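Serine/threonine-protein kinase-like protein ACR4 (Arabidopsis thaliana, PDB 7A0J) acts as a membrane receptor kinase controlling formative cell division in plant meristems in response to CLE40 signal, the present chain being its extracellular seven-bladed propeller. Local coordinates at residues Gly53-Met58 with Gly97-Cys102; Ile9-Gly14 with Ala277-Thr282. One frame throughout, in Å; residues are numbered along the deposited sequence. Where two conformers were deposited one is given.

How the contacts relate
Contact 2 starts nearest the N terminus: residues 9-14, in repeat 1, meet residues 277-282, in repeat 7, so that the first and last blades of the β-propeller become neighbours and the ring is closed. Contact 1 closes a shorter loop of 38 residues, 14 of them in strands, nested within the 262-residue loop of contact 2. It joins repeat 2, through residues 53-58, to the turn at 97-99 and the start of strand 100-105, the second strand of the next blade. The two contacts also touch: Tyr11 OH of contact 2 hydrogen-bonds Asp98 OD1 of contact 1. Residues 9-14 thereby link the ring closure to the packing of the two following blades.

Contact 1: residues Gly53-Met58 with Gly97-Cys102; sequences GGDGFM and GDYHLC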
# COMPACT_ATOMS: atom_id res chain seq x y z
N GLY A 53 -5.48 -1.89 0.54
CA GLY A 53 -6.83 -1.75 -0.03
C GLY A 53 -6.80 -1.57 -1.53
O GLY A 53 -5.79 -1.06 -2.06
N GLY A 54 -7.89 -1.97 -2.20
CA GLY A 54 -8.08 -1.80 -3.65
C GLY A 54 -9.48 -1.32 -3.96
O GLY A 54 -10.11 -0.72 -3.07
N ASP A 55 -9.96 -1.58 -5.18
CA ASP A 55 -11.32 -1.20 -5.64
C ASP A 55 -12.33 -2.23 -5.12
O ASP A 55 -12.37 -3.35 -5.67
CB ASP A 55 -11.38 -1.06 -7.17
CG ASP A 55 -12.64 -0.39 -7.67
OD1 ASP A 55 -13.70 -0.59 -7.04
OD2 ASP A 55 -12.56 0.33 -8.68
N GLY A 56 -13.10 -1.86 -4.09
CA GLY A 56 -14.23 -2.65 -3.56
C GLY A 56 -13.81 -3.62 -2.46
O GLY A 56 -14.70 -4.35 -1.97
N PHE A 57 -12.54 -3.65 -2.07
CA PHE A 57 -12.02 -4.63 -1.08
C PHE A 57 -10.88 -4.04 -0.25
O PHE A 57 -10.10 -3.21 -0.75
CB PHE A 57 -11.57 -5.91 -1.79
CG PHE A 57 -10.39 -5.74 -2.70
CD1 PHE A 57 -10.55 -5.43 -4.04
CD2 PHE A 57 -9.10 -5.89 -2.22
CE1 PHE A 57 -9.46 -5.27 -4.88
CE2 PHE A 57 -8.00 -5.73 -3.05
CZ PHE A 57 -8.18 -5.43 -4.38
N MET A 58 -10.82 -4.48 1.01
CA MET A 58 -9.68 -4.28 1.95
C MET A 58 -9.05 -5.65 2.19
O MET A 58 -9.81 -6.63 2.30
CB MET A 58 -10.17 -3.68 3.27
CG MET A 58 -9.09 -3.48 4.31
SD MET A 58 -7.72 -2.44 3.75
CE MET A 58 -8.54 -0.88 3.45
N GLY A 97 -3.46 -3.70 -5.59
CA GLY A 97 -3.73 -2.72 -6.66
C GLY A 97 -5.21 -2.41 -6.73
O GLY A 97 -5.89 -2.54 -5.69
N ASP A 98 -5.71 -2.02 -7.90
CA ASP A 98 -7.15 -1.74 -8.14
C ASP A 98 -7.92 -3.06 -8.11
O ASP A 98 -8.90 -3.16 -7.34
CB ASP A 98 -7.36 -1.00 -9.46
CG ASP A 98 -6.80 0.42 -9.48
OD1 ASP A 98 -6.50 0.95 -8.39
OD2 ASP A 98 -6.67 0.98 -10.58
N TYR A 99 -7.48 -4.05 -8.91
CA TYR A 99 -8.21 -5.31 -9.19
C TYR A 99 -7.29 -6.52 -9.03
O TYR A 99 -7.56 -7.56 -9.65
CB TYR A 99 -8.80 -5.28 -10.60
CG TYR A 99 -9.48 -3.98 -10.97
CD1 TYR A 99 -10.65 -3.59 -10.34
CD2 TYR A 99 -8.96 -3.15 -11.95
CE1 TYR A 99 -11.29 -2.40 -10.67
CE2 TYR A 99 -9.59 -1.96 -12.29
CZ TYR A 99 -10.75 -1.58 -11.65
OH TYR A 99 -11.38 -0.41 -11.97
N HIS A 100 -6.24 -6.41 -8.21
CA HIS A 100 -5.26 -7.51 -7.97
C HIS A 100 -4.66 -7.39 -6.57
O HIS A 100 -4.62 -6.27 -6.02
CB HIS A 100 -4.18 -7.53 -9.07
CG HIS A 100 -2.97 -6.71 -8.75
ND1 HIS A 100 -2.84 -5.40 -9.14
CD2 HIS A 100 -1.85 -7.02 -8.07
CE1 HIS A 100 -1.68 -4.93 -8.72
NE2 HIS A 100 -1.06 -5.91 -8.05
N LEU A 101 -4.22 -8.53 -6.02
CA LEU A 101 -3.46 -8.64 -4.75
C LEU A 101 -2.22 -9.49 -5.00
O LEU A 101 -2.35 -10.54 -5.66
CB LEU A 101 -4.37 -9.28 -3.69
CG LEU A 101 -3.70 -9.57 -2.35
CD1 LEU A 101 -3.34 -8.28 -1.64
CD2 LEU A 101 -4.60 -10.43 -1.48
N CYS A 102 -1.05 -9.05 -4.52
CA CYS A 102 0.22 -9.82 -4.55
C CYS A 102 0.69 -10.09 -3.12
O CYS A 102 0.57 -9.18 -2.28
CB CYS A 102 1.31 -9.08 -5.32
SG CYS A 102 0.99 -8.98 -7.10
O HOH W 1 -10.20 1.63 -9.73
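Phe57 and Asp55 converge on the carbonyl oxygen of Asp98. The backbone N of Asp55 donates to Asp98 O over 2.9 Å, in the carbonyl plane and onto a lone pair, with a fairly straight N-H...O angle of 158°. Phe57 CE1 approaches the same oxygen to 3.3 Å, and at the ring's edge lies His100 O, 4.0 Å from Phe57 CZ. Gly54 CA lies over one face of the Phe57 ring. Gly54 needs its lack of a side chain: its CA is already 3.1 Å from Gly97 O, and a CB would clash with that oxygen.

Asp55 CG is anti to the backbone N, and the side chain runs beside that of Tyr99, carboxylate and ring planes 28° apart. Asp55 CB packs 3.7 Å from Tyr99 CE1, while a water donates to Asp55 OD2 (2.9 Å) and is also hydrogen-bonded, at 3.3 Å, to Tyr99 OH. The Asp98 carboxylate is held by Tyr11 and, on OD2, by Ser147 OG. A single carbonyl oxygen, Asp98 O, thus takes both the Asp55 N-H and the edge of an aromatic residue, so backbone atoms join the two blades directly, whereas the polar ends of Asp55 and Tyr99 are linked through water.

Contact 2: residues Ile9-Gly14 with Ala277-Thr282; sequences ISYGEG and AGNYFT
Ile9 and Phe281 supply the apolar part of this contact, their side chains lying alongside one another and pointing opposite ways. Ile9 CG2, anti to the backbone N, reaches to 3.3 Å from Phe281 CE2 and 3.4 Å from Gly278 CA; a CB on Gly278 would collide with this methyl. CD1 of Ile9 continues toward the backbone N of Ala277. Phe281 also packs against Tyr11 CB, and Ser10 O lies in the plane of its ring, 3.6 Å from CZ.

Asn279 N sits off-centre over one face of the Tyr11 ring, 3.7 Å above its plane. The Asn279 amide is turned 39° from that ring, its ND2 3.6 Å from Tyr11 CD2. Tyr11 OH also bonds the amino group of Leu1. An alanine at Tyr11 would probably leave Asn279 N without its aromatic cover and Asp98 without its phenolic partner.

One water accepts from Asn279 ND2 at 2.9 Å and from Gly12 N at 3.3 Å, bridging the segments. Another lies 2.8 Å from both Ile9 O and Ala277 O, but its two protons are shared among more acceptors. Closure of the propeller here therefore depends on the close fit of Ile9 and Tyr11 against Phe281 and Gly278, less directional than a backbone bond, with polar atoms met through water.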
# COMPACT_ATOMS: atom_id res chain seq x y z
N ILE A 9 -6.48 2.18 2.46
CA ILE A 9 -7.69 2.83 1.88
C ILE A 9 -8.26 1.94 0.76
O ILE A 9 -7.47 1.48 -0.09
CB ILE A 9 -7.37 4.25 1.38
CG1 ILE A 9 -7.15 5.22 2.54
CG2 ILE A 9 -8.44 4.74 0.42
CD1 ILE A 9 -6.73 6.61 2.12
N SER A 10 -9.58 1.73 0.80
CA SER A 10 -10.37 1.14 -0.31
C SER A 10 -11.15 2.25 -1.01
O SER A 10 -11.49 3.24 -0.34
CB SER A 10 -11.27 0.05 0.19
OG SER A 10 -10.51 -1.02 0.74
N TYR A 11 -11.41 2.08 -2.31
CA TYR A 11 -11.98 3.11 -3.21
C TYR A 11 -12.84 2.45 -4.29
O TYR A 11 -12.95 1.20 -4.28
CB TYR A 11 -10.84 3.94 -3.81
CG TYR A 11 -9.70 3.11 -4.33
CD1 TYR A 11 -8.65 2.74 -3.50
CD2 TYR A 11 -9.67 2.68 -5.64
CE1 TYR A 11 -7.60 1.97 -3.96
CE2 TYR A 11 -8.62 1.90 -6.12
CZ TYR A 11 -7.58 1.55 -5.28
OH TYR A 11 -6.55 0.78 -5.74
N GLY A 12 -13.43 3.26 -5.18
CA GLY A 12 -14.27 2.80 -6.30
C GLY A 12 -15.73 3.13 -6.10
O GLY A 12 -16.05 3.84 -5.11
N GLU A 13 -16.60 2.64 -6.99
CA GLU A 13 -18.05 2.96 -7.05
C GLU A 13 -18.77 2.43 -5.80
O GLU A 13 -19.82 3.00 -5.46
CB GLU A 13 -18.67 2.37 -8.32
CG GLU A 13 -18.19 3.06 -9.59
CD GLU A 13 -18.91 2.62 -10.85
OE1 GLU A 13 -19.15 1.41 -11.00
OE2 GLU A 13 -19.24 3.50 -11.68
N GLY A 14 -18.23 1.38 -5.17
CA GLY A 14 -18.75 0.80 -3.92
C GLY A 14 -18.64 1.75 -2.73
O GLY A 14 -19.37 1.55 -1.75
N ALA A 277 -3.29 6.42 0.80
CA ALA A 277 -3.83 6.99 -0.45
C ALA A 277 -4.78 5.99 -1.11
O ALA A 277 -4.42 4.79 -1.19
CB ALA A 277 -2.71 7.38 -1.38
N GLY A 278 -5.97 6.46 -1.51
CA GLY A 278 -6.87 5.78 -2.45
C GLY A 278 -6.68 6.33 -3.85
O GLY A 278 -5.61 6.93 -4.09
N ASN A 279 -7.67 6.18 -4.73
CA ASN A 279 -7.58 6.63 -6.14
C ASN A 279 -7.52 8.17 -6.20
O ASN A 279 -6.60 8.68 -6.87
CB ASN A 279 -8.71 6.06 -7.02
CG ASN A 279 -10.10 6.23 -6.45
OD1 ASN A 279 -10.29 6.85 -5.40
ND2 ASN A 279 -11.09 5.68 -7.13
N TYR A 280 -8.44 8.86 -5.52
CA TYR A 280 -8.65 10.33 -5.66
C TYR A 280 -8.79 11.01 -4.29
O TYR A 280 -9.42 12.09 -4.22
CB TYR A 280 -9.88 10.61 -6.52
CG TYR A 280 -9.83 10.00 -7.90
CD1 TYR A 280 -8.91 10.45 -8.84
CD2 TYR A 280 -10.68 8.97 -8.26
CE1 TYR A 280 -8.85 9.89 -10.11
CE2 TYR A 280 -10.63 8.40 -9.52
CZ TYR A 280 -9.71 8.86 -10.45
OH TYR A 280 -9.65 8.30 -11.70
N PHE A 281 -8.20 10.44 -3.23
CA PHE A 281 -8.21 11.02 -1.87
C PHE A 281 -7.13 10.37 -1.00
O PHE A 281 -6.80 9.18 -1.21
CB PHE A 281 -9.60 10.88 -1.23
CG PHE A 281 -10.06 9.45 -1.08
CD1 PHE A 281 -10.64 8.78 -2.14
CD2 PHE A 281 -9.90 8.78 0.13
CE1 PHE A 281 -11.06 7.46 -2.00
CE2 PHE A 281 -10.32 7.47 0.26
CZ PHE A 281 -10.89 6.81 -0.80
N THR A 282 -6.61 11.14 -0.04
CA THR A 282 -5.56 10.74 0.93
C THR A 282 -6.11 10.93 2.35
O THR A 282 -6.88 11.89 2.56
CB THR A 282 -4.28 11.56 0.70
OG1 THR A 282 -3.83 11.26 -0.62
CG2 THR A 282 -3.19 11.27 1.70
O HOH W 2 -5.21 2.16 -1.54
O HOH W 3 -13.61 6.47 -5.83